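Local coordinates for protein aldehyde dehydrogenase (Trypanosoma brucei, PDB 5MYP) that probably oxidises aldehydes to carboxylic acids, with NAD+ as the electron acceptor, at residues 289-294 with 344-349; 314-319 with 323-328; 274-279 with 334-339; 249-254 with 364-369; 59-64 with 128-133. One frame throughout, in Å; residues are numbered along the deposited sequence.

How the interactions relate
From the N terminus, interaction 5 comes first: it packs helix 54-65 against the turn that opens helix 132-143, and its loop is complete before the others begin. Interaction 4 then opens at the end of helix 240-252 and closes at 364-369, enclosing the remaining three. Within it, interactions 3 and 1 cross: 274-279 and 289-294 lie on successive helices and meet 334-339 and 344-349, which belong to neighbouring strands of one sheet. Interaction 2, the short closure at the start of helix 319-328, nests inside both. It bridges to interaction 1 through Ile316 and Leu345, to interaction 4 through Arg324, and more weakly to interaction 5 through Arg315.

Interaction 1. Residues 289-294 with 344-349; sequences DKFLKV and TLTIAP
Two apolar touches join helix 289-296 to the start of strand 346-353. In the first, the ring of Phe291 meets the methyl branch of Thr346 obliquely, with CZ of Phe291 4.0 Å from CG2 of Thr346, and the two side chains come at each other from opposite directions. The phenyl group lies across the gap because CG of Phe291 stands anti to the backbone N (chi1 174°). In the second, CD2 of Leu292 lies 4.3 Å from CB of Ala348. The backbones stay well apart, with 7.9 Å between CA of Leu292 and CA of Ala348.

The polar groups bond outside this pair of segments or within one of them. On Thr346, OG1 sits beside the backbone N, away from the phenyl ring, and is 2.8 Å from OG1 of Thr344. Arg66 binds both Thr346 OG1 and the carbonyl of Thr344, so one guanidinium clasps this turn. Here Leu345 and Thr346 together face Asp341 in a G1 beta bulge. Within the helix, Lys293 NZ forms a salt bridge with Asp289 OD2 at 2.8 Å, one turn earlier; it meets the carboxylate on its syn side, 21° out of the plane.

Side chains along the strand alternate between two helices. Thr346 and Ala348 turn to helix 289-296, while Ile347 packs on Phe322, Leu325 and Met326 of helix 319-328. Since the helix meets the strand through carbon alone, the hold between these two segments is one of shape and burial, and the threonine serves both needs: methyl to the ring, hydroxyl to Arg66.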
# COMPACT_ATOMS: atom_id res chain seq x y z
N ASP A 289 -6.32 47.00 -3.42
CA ASP A 289 -6.03 47.91 -4.52
C ASP A 289 -4.58 48.40 -4.50
O ASP A 289 -3.91 48.40 -5.54
CB ASP A 289 -7.00 49.10 -4.48
CG ASP A 289 -6.91 50.00 -5.71
OD1 ASP A 289 -6.84 49.49 -6.85
OD2 ASP A 289 -6.93 51.24 -5.53
N LYS A 290 -4.10 48.80 -3.32
CA LYS A 290 -2.75 49.37 -3.20
C LYS A 290 -1.65 48.38 -3.60
O LYS A 290 -0.73 48.76 -4.33
CB LYS A 290 -2.48 49.90 -1.78
CG LYS A 290 -1.18 50.68 -1.68
CD LYS A 290 -1.07 51.51 -0.41
CE LYS A 290 0.28 52.21 -0.36
NZ LYS A 290 0.31 53.31 0.65
N PHE A 291 -1.76 47.14 -3.14
CA PHE A 291 -0.79 46.09 -3.50
C PHE A 291 -0.71 45.93 -5.02
O PHE A 291 0.38 45.97 -5.59
CB PHE A 291 -1.13 44.75 -2.84
CG PHE A 291 -0.26 43.61 -3.29
CD1 PHE A 291 1.01 43.44 -2.77
CD2 PHE A 291 -0.72 42.71 -4.26
CE1 PHE A 291 1.82 42.39 -3.20
CE2 PHE A 291 0.08 41.66 -4.69
CZ PHE A 291 1.35 41.51 -4.15
N LEU A 292 -1.86 45.77 -5.66
CA LEU A 292 -1.93 45.58 -7.12
C LEU A 292 -1.42 46.80 -7.89
O LEU A 292 -0.65 46.65 -8.83
CB LEU A 292 -3.35 45.22 -7.56
CG LEU A 292 -3.83 43.81 -7.20
CD1 LEU A 292 -5.32 43.66 -7.47
CD2 LEU A 292 -3.02 42.75 -7.95
N LYS A 293 -1.83 48.00 -7.47
CA LYS A 293 -1.35 49.24 -8.09
C LYS A 293 0.17 49.39 -8.05
O LYS A 293 0.79 49.78 -9.05
CB LYS A 293 -2.00 50.47 -7.44
CG LYS A 293 -3.43 50.72 -7.88
CD LYS A 293 -4.04 51.84 -7.05
CE LYS A 293 -5.23 52.48 -7.75
NZ LYS A 293 -5.85 53.50 -6.85
N VAL A 294 0.77 49.07 -6.90
CA VAL A 294 2.22 49.15 -6.73
C VAL A 294 2.93 48.11 -7.60
O VAL A 294 3.91 48.42 -8.27
CB VAL A 294 2.65 49.00 -5.24
CG1 VAL A 294 4.17 48.91 -5.09
CG2 VAL A 294 2.12 50.18 -4.42
N THR A 344 11.71 40.46 -5.97
CA THR A 344 10.98 39.95 -4.80
C THR A 344 10.20 38.65 -5.09
O THR A 344 9.44 38.19 -4.24
CB THR A 344 9.99 41.00 -4.27
OG1 THR A 344 8.97 41.25 -5.25
CG2 THR A 344 10.72 42.31 -3.92
N LEU A 345 10.39 38.06 -6.28
CA LEU A 345 9.74 36.81 -6.70
C LEU A 345 8.22 36.84 -6.49
O LEU A 345 7.62 35.92 -5.94
CB LEU A 345 10.39 35.62 -5.98
CG LEU A 345 11.89 35.40 -6.22
CD1 LEU A 345 12.45 34.39 -5.23
CD2 LEU A 345 12.15 34.94 -7.65
N THR A 346 7.61 37.94 -6.95
CA THR A 346 6.19 38.19 -6.79
C THR A 346 5.51 38.05 -8.14
O THR A 346 5.91 38.71 -9.10
CB THR A 346 5.94 39.61 -6.25
OG1 THR A 346 6.64 39.79 -5.01
CG2 THR A 346 4.47 39.85 -6.01
N ILE A 347 4.52 37.16 -8.22
CA ILE A 347 3.65 37.05 -9.40
C ILE A 347 2.20 37.06 -8.91
O ILE A 347 1.79 36.17 -8.17
CB ILE A 347 3.90 35.75 -10.21
CG1 ILE A 347 5.36 35.67 -10.66
CG2 ILE A 347 2.96 35.68 -11.42
CD1 ILE A 347 5.73 34.35 -11.32
N ALA A 348 1.43 38.07 -9.32
CA ALA A 348 0.02 38.16 -8.94
C ALA A 348 -0.80 37.07 -9.65
O ALA A 348 -0.40 36.62 -10.73
CB ALA A 348 -0.54 39.53 -9.27
N PRO A 349 -1.93 36.65 -9.06
CA PRO A 349 -2.78 35.67 -9.74
C PRO A 349 -3.18 36.15 -11.13
O PRO A 349 -3.60 37.29 -11.30
CB PRO A 349 -4.01 35.55 -8.82
CG PRO A 349 -3.53 36.01 -7.49
CD PRO A 349 -2.49 37.05 -7.76

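Interaction 2. Residues 314-319 with 323-328; sequences PRIVNA and QRLMEF. Unlike the reference sequence in segment 323-328: Gln323 (reference His).
This is a short-range contact, part apolar and part backbone, in which the irregular chain at 314-318 passes into helix 319-328 and Ile316 is covered by Leu325 in the second turn of that helix. The two side chains reach toward each other tip to tip: CD1 of Leu325 is 3.8 Å from CD1 of Ile316 and 4.0 Å from CG2 of Ile316, so one leucine methyl serves two branches of the isoleucine. CG2 of Ile316 is anti to the backbone N, while CG1 lies beside that N (chi1 -56°), which presents both branches to the helix.

At the other end of the contact the peptide N of Gln323 donates to O of Ala319 at 2.9 Å, an almost straight helical i to i+4 bond (166° at the hydrogen) in the first turn. The helix begins with an N-cap, Asn318, whose OD1 accepts the backbone N of His321. Gln323, where the reference sequence has His, was modelled in two conformers, so the approach of its amide to the methyl of Ala319 is doubtful.

Ile347 of strand 346-353 lies against Ile316 and Leu325 alike, and Ile316 also pairs through its backbone with Leu345. Before the cap, the side-chain amide of Gln257 bonds both O of Arg315 and N of Val317. Within the helix, Phe328 lays CZ 3.4 Å above the centre of the Arg324 guanidinium, which is salt-bridged to Glu364.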
# COMPACT_ATOMS: atom_id res chain seq x y z
N PRO A 314 2.40 35.73 -0.68
CA PRO A 314 3.60 34.87 -0.67
C PRO A 314 4.49 34.95 -1.91
O PRO A 314 4.06 35.40 -2.97
CB PRO A 314 3.04 33.46 -0.51
CG PRO A 314 1.70 33.66 0.11
CD PRO A 314 1.18 34.92 -0.51
N ARG A 315 5.72 34.49 -1.73
CA ARG A 315 6.77 34.56 -2.73
C ARG A 315 6.83 33.25 -3.51
O ARG A 315 6.50 32.18 -2.98
CB ARG A 315 8.10 34.87 -2.01
CG ARG A 315 8.86 33.70 -1.39
CD ARG A 315 10.35 34.01 -1.31
NE ARG A 315 10.60 35.29 -0.66
CZ ARG A 315 10.61 35.51 0.66
NH1 ARG A 315 10.33 34.54 1.54
NH2 ARG A 315 10.85 36.73 1.12
N ILE A 316 7.28 33.33 -4.76
CA ILE A 316 7.64 32.14 -5.54
C ILE A 316 8.94 31.59 -4.94
O ILE A 316 9.79 32.35 -4.48
CB ILE A 316 7.80 32.44 -7.05
CG1 ILE A 316 6.53 33.10 -7.63
CG2 ILE A 316 8.15 31.18 -7.83
CD1 ILE A 316 5.24 32.35 -7.36
N VAL A 317 9.07 30.27 -4.92
CA VAL A 317 10.18 29.59 -4.21
C VAL A 317 11.58 30.06 -4.61
O VAL A 317 12.44 30.26 -3.75
CB VAL A 317 10.06 28.05 -4.32
CG1 VAL A 317 10.27 27.56 -5.75
CG2 VAL A 317 11.01 27.34 -3.36
N ASN A 318 11.80 30.27 -5.91
CA ASN A 318 13.11 30.71 -6.42
C ASN A 318 12.99 31.33 -7.81
O ASN A 318 11.92 31.29 -8.43
CB ASN A 318 14.13 29.55 -6.40
CG ASN A 318 13.68 28.34 -7.22
OD1 ASN A 318 13.05 28.48 -8.26
ND2 ASN A 318 14.03 27.15 -6.74
N ALA A 319 14.09 31.90 -8.30
CA ALA A 319 14.15 32.56 -9.61
C ALA A 319 13.78 31.63 -10.77
O ALA A 319 13.09 32.04 -11.70
CB ALA A 319 15.53 33.16 -9.84
N GLN A 323 10.73 32.35 -13.43
CA GLN A 323 10.88 32.45 -14.89
C GLN A 323 9.98 31.46 -15.63
O GLN A 323 9.39 31.81 -16.66
CB GLN A 323 12.35 32.25 -15.29
CG GLN A 323 13.28 33.35 -14.81
CD GLN A 323 14.74 32.93 -14.78
OE1 GLN A 323 15.19 32.13 -15.60
NE2 GLN A 323 15.49 33.47 -13.83
N ARG A 324 9.88 30.24 -15.11
CA ARG A 324 8.98 29.21 -15.67
C ARG A 324 7.51 29.67 -15.69
O ARG A 324 6.81 29.48 -16.68
CB ARG A 324 9.12 27.91 -14.85
CG ARG A 324 8.21 26.76 -15.25
CD ARG A 324 8.52 25.52 -14.42
NE ARG A 324 7.51 24.47 -14.58
CZ ARG A 324 6.34 24.40 -13.94
NH1 ARG A 324 5.95 25.33 -13.06
NH2 ARG A 324 5.52 23.38 -14.19
N LEU A 325 7.06 30.27 -14.58
CA LEU A 325 5.69 30.78 -14.48
C LEU A 325 5.45 31.98 -15.39
O LEU A 325 4.38 32.08 -15.99
CB LEU A 325 5.36 31.13 -13.02
CG LEU A 325 5.27 29.92 -12.08
CD1 LEU A 325 5.40 30.34 -10.62
CD2 LEU A 325 3.98 29.14 -12.30
N MET A 326 6.43 32.87 -15.49
CA MET A 326 6.33 34.00 -16.43
C MET A 326 6.23 33.53 -17.89
O MET A 326 5.46 34.10 -18.66
CB MET A 326 7.49 34.98 -16.25
CG MET A 326 7.52 35.72 -14.91
SD MET A 326 5.99 36.56 -14.45
CE MET A 326 5.89 37.79 -15.74
N GLU A 327 7.00 32.50 -18.26
CA GLU A 327 6.89 31.92 -19.61
C GLU A 327 5.54 31.25 -19.89
O GLU A 327 5.09 31.24 -21.03
CB GLU A 327 8.03 30.91 -19.88
CG GLU A 327 9.41 31.52 -20.09
CD GLU A 327 9.44 32.52 -21.23
OE1 GLU A 327 9.78 33.69 -20.97
OE2 GLU A 327 9.12 32.15 -22.39
N PHE A 328 4.90 30.70 -18.85
CA PHE A 328 3.55 30.13 -18.98
C PHE A 328 2.49 31.13 -19.43
O PHE A 328 1.50 30.73 -20.06
CB PHE A 328 3.07 29.45 -17.68
CG PHE A 328 3.70 28.11 -17.38
CD1 PHE A 328 4.35 27.34 -18.35
CD2 PHE A 328 3.58 27.58 -16.10
CE1 PHE A 328 4.90 26.10 -18.03
CE2 PHE A 328 4.12 26.34 -15.78
CZ PHE A 328 4.78 25.60 -16.75

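Interaction 3. Residues 274-279 with 334-339; sequences VLVDAL and VAVGGE
CA of Val276, on helix 272-287, comes within 7.8 Å of CA of Val336, on strand 333-336, where the strand carries a classic beta bulge: Ala335 and Val336 together face Ile351 of the adjoining strand 346-353. Ala335 has a helix-like backbone (phi -79°, psi -40°), and both bulge residues point their CB atoms at the helix.

The two valines slide past each other in opposite directions, so they meet flank to flank through one methyl of each. CG1 of Val276 and CG2 of Val336 are 3.9 Å apart. On the helix the touching methyl stands anti to the backbone N (chi1 169°); on the strand it is the other branch, anti to the carbonyl carbon. The same CG1 of Val276 also reaches CB of Ala335, at 4.3 Å, and so spans both positions of the bulge.

Around this small patch, Val336 continues along the helix onto Ala280 and Arg283, and Leu279 packs on Ile351. Arg283 also makes a salt bridge with Glu339, in the turn that follows the strand. Elsewhere on the helix, Leu275 and Ala278 lie on Met240 of helix 240-252.

All three touching residues are partly exposed, and they offer only methyl groups to one another. The contact is therefore a shallow apolar seam near the surface, without directional bonds between its two segments; the charged pair Glu339-Arg283 adds a directional link a little further along the helix.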
# COMPACT_ATOMS: atom_id res chain seq x y z
N VAL A 274 -18.71 35.71 -17.29
CA VAL A 274 -19.13 35.97 -15.90
C VAL A 274 -18.16 35.39 -14.86
O VAL A 274 -17.91 36.03 -13.84
CB VAL A 274 -20.58 35.52 -15.60
CG1 VAL A 274 -21.58 36.36 -16.40
CG2 VAL A 274 -20.80 34.03 -15.84
N LEU A 275 -17.61 34.21 -15.13
CA LEU A 275 -16.63 33.60 -14.23
C LEU A 275 -15.35 34.41 -14.17
O LEU A 275 -14.86 34.72 -13.08
CB LEU A 275 -16.31 32.16 -14.65
CG LEU A 275 -15.24 31.41 -13.84
CD1 LEU A 275 -15.58 31.38 -12.36
CD2 LEU A 275 -15.04 30.01 -14.38
N VAL A 276 -14.82 34.77 -15.33
CA VAL A 276 -13.56 35.52 -15.42
C VAL A 276 -13.69 36.88 -14.73
O VAL A 276 -12.81 37.29 -13.97
CB VAL A 276 -13.07 35.66 -16.88
CG1 VAL A 276 -11.93 36.65 -17.01
CG2 VAL A 276 -12.65 34.29 -17.42
N ASP A 277 -14.80 37.57 -14.98
CA ASP A 277 -15.10 38.84 -14.30
C ASP A 277 -15.21 38.67 -12.78
O ASP A 277 -14.67 39.48 -12.03
CB ASP A 277 -16.39 39.47 -14.84
CG ASP A 277 -16.24 40.02 -16.26
OD1 ASP A 277 -15.14 39.94 -16.85
OD2 ASP A 277 -17.25 40.55 -16.78
N ALA A 278 -15.90 37.61 -12.35
CA ALA A 278 -16.04 37.31 -10.92
C ALA A 278 -14.70 36.99 -10.26
O ALA A 278 -14.42 37.44 -9.15
CB ALA A 278 -17.03 36.18 -10.70
N LEU A 279 -13.86 36.21 -10.95
CA LEU A 279 -12.49 35.92 -10.48
C LEU A 279 -11.66 37.19 -10.33
O LEU A 279 -10.91 37.34 -9.36
CB LEU A 279 -11.79 34.92 -11.40
CG LEU A 279 -12.27 33.46 -11.34
CD1 LEU A 279 -11.75 32.65 -12.52
CD2 LEU A 279 -11.84 32.81 -10.03
N VAL A 334 -3.55 36.95 -21.55
CA VAL A 334 -3.66 37.43 -20.16
C VAL A 334 -4.96 38.22 -20.06
O VAL A 334 -5.02 39.39 -20.44
CB VAL A 334 -2.45 38.29 -19.73
CG1 VAL A 334 -2.67 38.89 -18.35
CG2 VAL A 334 -1.17 37.46 -19.75
N ALA A 335 -6.02 37.56 -19.58
CA ALA A 335 -7.33 38.18 -19.41
C ALA A 335 -7.39 39.01 -18.13
O ALA A 335 -7.99 40.09 -18.12
CB ALA A 335 -8.42 37.12 -19.38
N VAL A 336 -6.78 38.50 -17.06
CA VAL A 336 -6.71 39.20 -15.77
C VAL A 336 -5.29 39.07 -15.22
O VAL A 336 -4.72 37.99 -15.23
CB VAL A 336 -7.71 38.62 -14.74
CG1 VAL A 336 -7.61 39.35 -13.40
CG2 VAL A 336 -9.13 38.70 -15.28
N GLY A 337 -4.73 40.19 -14.76
CA GLY A 337 -3.49 40.19 -14.00
C GLY A 337 -2.22 40.24 -14.83
O GLY A 337 -2.08 41.09 -15.70
N GLY A 338 -1.29 39.33 -14.55
CA GLY A 338 0.01 39.29 -15.22
C GLY A 338 1.08 40.19 -14.61
O GLY A 338 2.18 40.30 -15.15
N GLU A 339 0.78 40.78 -13.45
CA GLU A 339 1.71 41.70 -12.79
C GLU A 339 2.76 40.88 -12.05
O GLU A 339 2.42 39.87 -11.42
CB GLU A 339 0.99 42.63 -11.81
CG GLU A 339 -0.23 43.35 -12.37
CD GLU A 339 -1.54 42.61 -12.12
OE1 GLU A 339 -1.50 41.37 -11.91
OE2 GLU A 339 -2.61 43.25 -12.14

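Interaction 4. Residues 249-254 with 364-369; sequences WGKIIN and EEIFGP
The ammonium NZ of Lys251, buried near the end of helix 240-252, is held by several oxygens. Its strongest partner is the carbonyl of Pro262; a water at 2.8 Å and the carbonyl of Ile370 take further bonds, and across the contact NZ donates weakly to O of Gly368 at 3.0 Å. With four acceptors for three N-H groups, this weak bond probably shares a hydrogen. The water also accepts from N of Gly368 at 3.1 Å, so both the amide N and the carbonyl of this glycine are linked to one lysine.

A bend at chi2 (60°) brings the side chain round to the loop. Its aliphatic part follows the backbone closely, with CE of Lys251 3.2 Å from O of Gly368 and 3.9 Å from C of Pro369.

Residues 364-369 carry the EEIFGP sequence characteristic of aldehyde dehydrogenases. In relatives its second glutamate holds the nicotinamide ribose of the cofactor; here the enzyme is in the apo form. The lysine probably steadies the glycine-proline end of this motif, its positive charge spread over neutral carbonyl dipoles.

Pro369 runs directly into strand 370-376 and packs, with Ile366, against Leu325 of helix 319-328. On the side of the helix turned from the loop, Ile252 lies on Met286 and Leu287 of helix 272-287, while Trp249 faces the second subunit, in a cation-pi contact with its Arg473 and edge-to-face with its Phe474.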
# COMPACT_ATOMS: atom_id res chain seq x y z
N TRP A 249 -9.35 32.07 -3.75
CA TRP A 249 -8.70 31.81 -2.45
C TRP A 249 -7.73 30.63 -2.55
O TRP A 249 -6.58 30.73 -2.12
CB TRP A 249 -9.74 31.54 -1.34
CG TRP A 249 -9.10 30.96 -0.11
CD1 TRP A 249 -8.36 31.62 0.82
CD2 TRP A 249 -9.11 29.58 0.29
NE1 TRP A 249 -7.91 30.75 1.78
CE2 TRP A 249 -8.36 29.49 1.48
CE3 TRP A 249 -9.67 28.42 -0.25
CZ2 TRP A 249 -8.17 28.28 2.15
CZ3 TRP A 249 -9.48 27.22 0.42
CH2 TRP A 249 -8.74 27.16 1.61
N GLY A 250 -8.19 29.52 -3.12
CA GLY A 250 -7.36 28.32 -3.32
C GLY A 250 -6.10 28.57 -4.14
O GLY A 250 -5.09 27.90 -3.94
N LYS A 251 -6.18 29.53 -5.06
CA LYS A 251 -5.04 29.92 -5.89
C LYS A 251 -4.11 30.92 -5.19
O LYS A 251 -2.89 30.84 -5.35
CB LYS A 251 -5.55 30.53 -7.20
CG LYS A 251 -4.52 30.61 -8.32
CD LYS A 251 -3.99 29.24 -8.68
CE LYS A 251 -3.51 29.17 -10.12
NZ LYS A 251 -2.98 27.82 -10.44
N ILE A 252 -4.68 31.84 -4.41
CA ILE A 252 -3.90 32.89 -3.74
C ILE A 252 -3.04 32.35 -2.59
O ILE A 252 -1.92 32.84 -2.38
CB ILE A 252 -4.82 34.06 -3.28
CG1 ILE A 252 -5.20 34.92 -4.50
CG2 ILE A 252 -4.15 34.94 -2.22
CD1 ILE A 252 -6.26 35.97 -4.22
N ILE A 253 -3.55 31.38 -1.84
CA ILE A 253 -2.78 30.80 -0.72
C ILE A 253 -1.45 30.24 -1.22
O ILE A 253 -1.40 29.52 -2.23
CB ILE A 253 -3.57 29.75 0.10
CG1 ILE A 253 -4.01 28.54 -0.76
CG2 ILE A 253 -4.77 30.40 0.78
CD1 ILE A 253 -4.75 27.49 0.02
N ASN A 254 -0.37 30.62 -0.54
CA ASN A 254 1.00 30.24 -0.90
C ASN A 254 1.41 30.59 -2.35
O ASN A 254 2.29 29.94 -2.92
CB ASN A 254 1.21 28.75 -0.60
CG ASN A 254 2.62 28.42 -0.15
OD1 ASN A 254 3.27 29.20 0.54
ND2 ASN A 254 3.09 27.25 -0.54
N GLU A 364 2.02 20.67 -17.88
CA GLU A 364 2.72 20.50 -16.61
C GLU A 364 1.90 21.06 -15.45
O GLU A 364 1.07 21.96 -15.64
CB GLU A 364 4.07 21.23 -16.66
CG GLU A 364 4.98 20.82 -17.82
CD GLU A 364 6.25 21.65 -17.90
OE1 GLU A 364 6.60 22.35 -16.92
OE2 GLU A 364 6.93 21.59 -18.95
N GLU A 365 2.13 20.53 -14.25
CA GLU A 365 1.59 21.11 -13.02
C GLU A 365 2.13 22.53 -12.89
O GLU A 365 3.34 22.74 -12.89
CB GLU A 365 2.02 20.28 -11.79
CG GLU A 365 1.58 20.86 -10.45
CD GLU A 365 2.05 20.04 -9.25
OE1 GLU A 365 3.13 19.42 -9.34
OE2 GLU A 365 1.33 20.00 -8.23
N ILE A 366 1.22 23.49 -12.79
CA ILE A 366 1.61 24.90 -12.77
C ILE A 366 2.33 25.24 -11.46
O ILE A 366 3.46 25.76 -11.48
CB ILE A 366 0.39 25.82 -13.03
CG1 ILE A 366 -0.12 25.56 -14.46
CG2 ILE A 366 0.77 27.29 -12.85
CD1 ILE A 366 -1.35 26.34 -14.85
N PHE A 367 1.69 24.92 -10.34
CA PHE A 367 2.25 25.14 -9.00
C PHE A 367 2.64 26.61 -8.83
O PHE A 367 3.76 26.94 -8.42
CB PHE A 367 3.44 24.19 -8.76
CG PHE A 367 3.57 23.74 -7.34
CD1 PHE A 367 2.69 22.80 -6.82
CD2 PHE A 367 4.58 24.24 -6.52
CE1 PHE A 367 2.80 22.38 -5.50
CE2 PHE A 367 4.69 23.82 -5.21
CZ PHE A 367 3.80 22.89 -4.70
N GLY A 368 1.70 27.48 -9.16
CA GLY A 368 1.94 28.91 -9.15
C GLY A 368 0.69 29.71 -9.46
O GLY A 368 -0.39 29.14 -9.62
N PRO A 369 0.82 31.05 -9.54
CA PRO A 369 -0.36 31.91 -9.70
C PRO A 369 -1.04 31.97 -11.09
O PRO A 369 -1.91 32.81 -11.28
CB PRO A 369 0.19 33.31 -9.33
CG PRO A 369 1.44 33.04 -8.56
CD PRO A 369 2.02 31.83 -9.22
O HOH W 1 -1.17 26.30 -8.92

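Interaction 5. Residues 59-64 with 128-133; sequences KAIHRD and NYPLLL
Ile61 of helix 54-65 lies over two successive residues, Pro130 and Leu131, and meets each at a different inclination. Against Pro130 it runs obliquely, CG1 of Ile61 touching CG of the pyrrolidine ring at 4.1 Å. Against Leu131 it stands at about a right angle, and CD1 of Ile61 approaches CB of Leu131 at 4.0 Å. Having CG1 opposite the carbonyl carbon (chi1 -70°) and CD1 extended beyond it lets the one branch touch the ring with its middle and the leucine with its end. With CG of Leu131 anti to the backbone N, its branches are carried past the isoleucine methyl, which meets CB. The backbones are nearest at CA of Ile61 and CA of Pro130, 7.5 Å apart.

Pro130 and the residues before it belong to the WNYP form of a sequence that leads into helix 132-143 in aldehyde dehydrogenases; in relatives its asparagine helps form the oxyanion hole, and Asn128 occupies that position. Glu76 of helix 69-95 secures the turn, its OE1 accepting the backbone N of both Leu131 and Leu132, and it touches Ile61 and Pro130 as well. One turn along from Ile61, Asp64 bonds the N of Ala158 and OG1 of Thr159 at the start of helix 157-170, where its negative charge would probably be favoured by the helix dipole.

Between the two segments the chemistry is purely aliphatic and buried: a proline ring and a leucine base fit one isoleucine branch, while carboxylates of Glu76 and Asp64 satisfy backbone N-H groups round the edge.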
# COMPACT_ATOMS: atom_id res chain seq x y z
N LYS A 59 6.87 33.06 12.17
CA LYS A 59 7.96 33.94 11.72
C LYS A 59 8.96 33.24 10.81
O LYS A 59 9.41 33.81 9.81
CB LYS A 59 8.69 34.55 12.93
CG LYS A 59 7.86 35.55 13.71
CD LYS A 59 7.92 36.94 13.09
CE LYS A 59 9.19 37.69 13.50
NZ LYS A 59 9.22 39.09 13.01
N ALA A 60 9.32 32.00 11.15
CA ALA A 60 10.24 31.20 10.32
C ALA A 60 9.60 30.86 8.97
O ALA A 60 10.26 30.94 7.92
CB ALA A 60 10.64 29.92 11.04
N ILE A 61 8.33 30.46 9.01
CA ILE A 61 7.57 30.18 7.79
C ILE A 61 7.40 31.46 6.95
O ILE A 61 7.49 31.41 5.72
CB ILE A 61 6.21 29.50 8.12
CG1 ILE A 61 6.47 28.07 8.62
CG2 ILE A 61 5.28 29.47 6.91
CD1 ILE A 61 5.34 27.48 9.44
N HIS A 62 7.19 32.59 7.62
CA HIS A 62 7.16 33.89 6.94
C HIS A 62 8.50 34.21 6.25
O HIS A 62 8.51 34.73 5.13
CB HIS A 62 6.80 35.02 7.90
CG HIS A 62 6.82 36.37 7.26
ND1 HIS A 62 5.72 36.87 6.59
CD2 HIS A 62 7.80 37.28 7.13
CE1 HIS A 62 6.03 38.06 6.10
NE2 HIS A 62 7.28 38.33 6.41
N ARG A 63 9.61 33.93 6.92
CA ARG A 63 10.93 34.14 6.33
C ARG A 63 11.13 33.28 5.07
O ARG A 63 11.62 33.77 4.06
CB ARG A 63 12.03 33.86 7.35
CG ARG A 63 13.41 34.33 6.95
CD ARG A 63 14.38 34.15 8.11
NE ARG A 63 15.76 34.46 7.74
CZ ARG A 63 16.81 34.33 8.56
NH1 ARG A 63 18.03 34.64 8.11
NH2 ARG A 63 16.66 33.88 9.80
N ASP A 64 10.72 32.01 5.15
CA ASP A 64 10.84 31.08 4.02
C ASP A 64 9.88 31.36 2.86
O ASP A 64 10.30 31.38 1.70
CB ASP A 64 10.63 29.63 4.48
CG ASP A 64 11.76 29.11 5.37
OD1 ASP A 64 12.92 29.54 5.22
OD2 ASP A 64 11.47 28.23 6.21
N ASN A 128 6.75 23.74 0.72
CA ASN A 128 5.62 24.65 0.52
C ASN A 128 4.76 24.87 1.78
O ASN A 128 4.30 25.98 2.03
CB ASN A 128 4.77 24.24 -0.70
CG ASN A 128 4.04 22.92 -0.50
OD1 ASN A 128 4.52 22.03 0.19
ND2 ASN A 128 2.87 22.80 -1.12
N TYR A 129 4.56 23.80 2.55
CA TYR A 129 3.99 23.89 3.91
C TYR A 129 4.94 23.09 4.80
O TYR A 129 4.68 21.93 5.11
CB TYR A 129 2.56 23.36 3.94
CG TYR A 129 1.63 24.19 3.09
CD1 TYR A 129 0.99 25.32 3.60
CD2 TYR A 129 1.42 23.87 1.75
CE1 TYR A 129 0.15 26.09 2.80
CE2 TYR A 129 0.59 24.63 0.95
CZ TYR A 129 -0.05 25.74 1.47
OH TYR A 129 -0.87 26.49 0.66
N PRO A 130 6.07 23.71 5.19
CA PRO A 130 7.20 22.97 5.73
C PRO A 130 7.04 22.44 7.15
O PRO A 130 7.82 21.56 7.53
CB PRO A 130 8.35 23.98 5.65
CG PRO A 130 7.68 25.31 5.77
CD PRO A 130 6.34 25.17 5.13
N LEU A 131 6.08 22.95 7.91
CA LEU A 131 5.79 22.41 9.24
C LEU A 131 4.73 21.32 9.16
O LEU A 131 4.92 20.22 9.68
CB LEU A 131 5.35 23.52 10.20
CG LEU A 131 5.28 23.15 11.68
CD1 LEU A 131 6.66 22.76 12.20
CD2 LEU A 131 4.68 24.28 12.50
N LEU A 132 3.61 21.62 8.50
CA LEU A 132 2.51 20.66 8.33
C LEU A 132 2.96 19.35 7.71
O LEU A 132 2.68 18.27 8.24
CB LEU A 132 1.40 21.26 7.46
CG LEU A 132 0.15 20.41 7.23
CD1 LEU A 132 -0.66 20.30 8.51
CD2 LEU A 132 -0.69 20.99 6.09
N LEU A 133 3.69 19.44 6.60
CA LEU A 133 4.00 18.26 5.79
C LEU A 133 5.23 17.48 6.26
O LEU A 133 5.62 16.50 5.62
CB LEU A 133 4.09 18.65 4.31
CG LEU A 133 2.80 19.28 3.76
CD1 LEU A 133 2.98 19.66 2.30
CD2 LEU A 133 1.60 18.36 3.92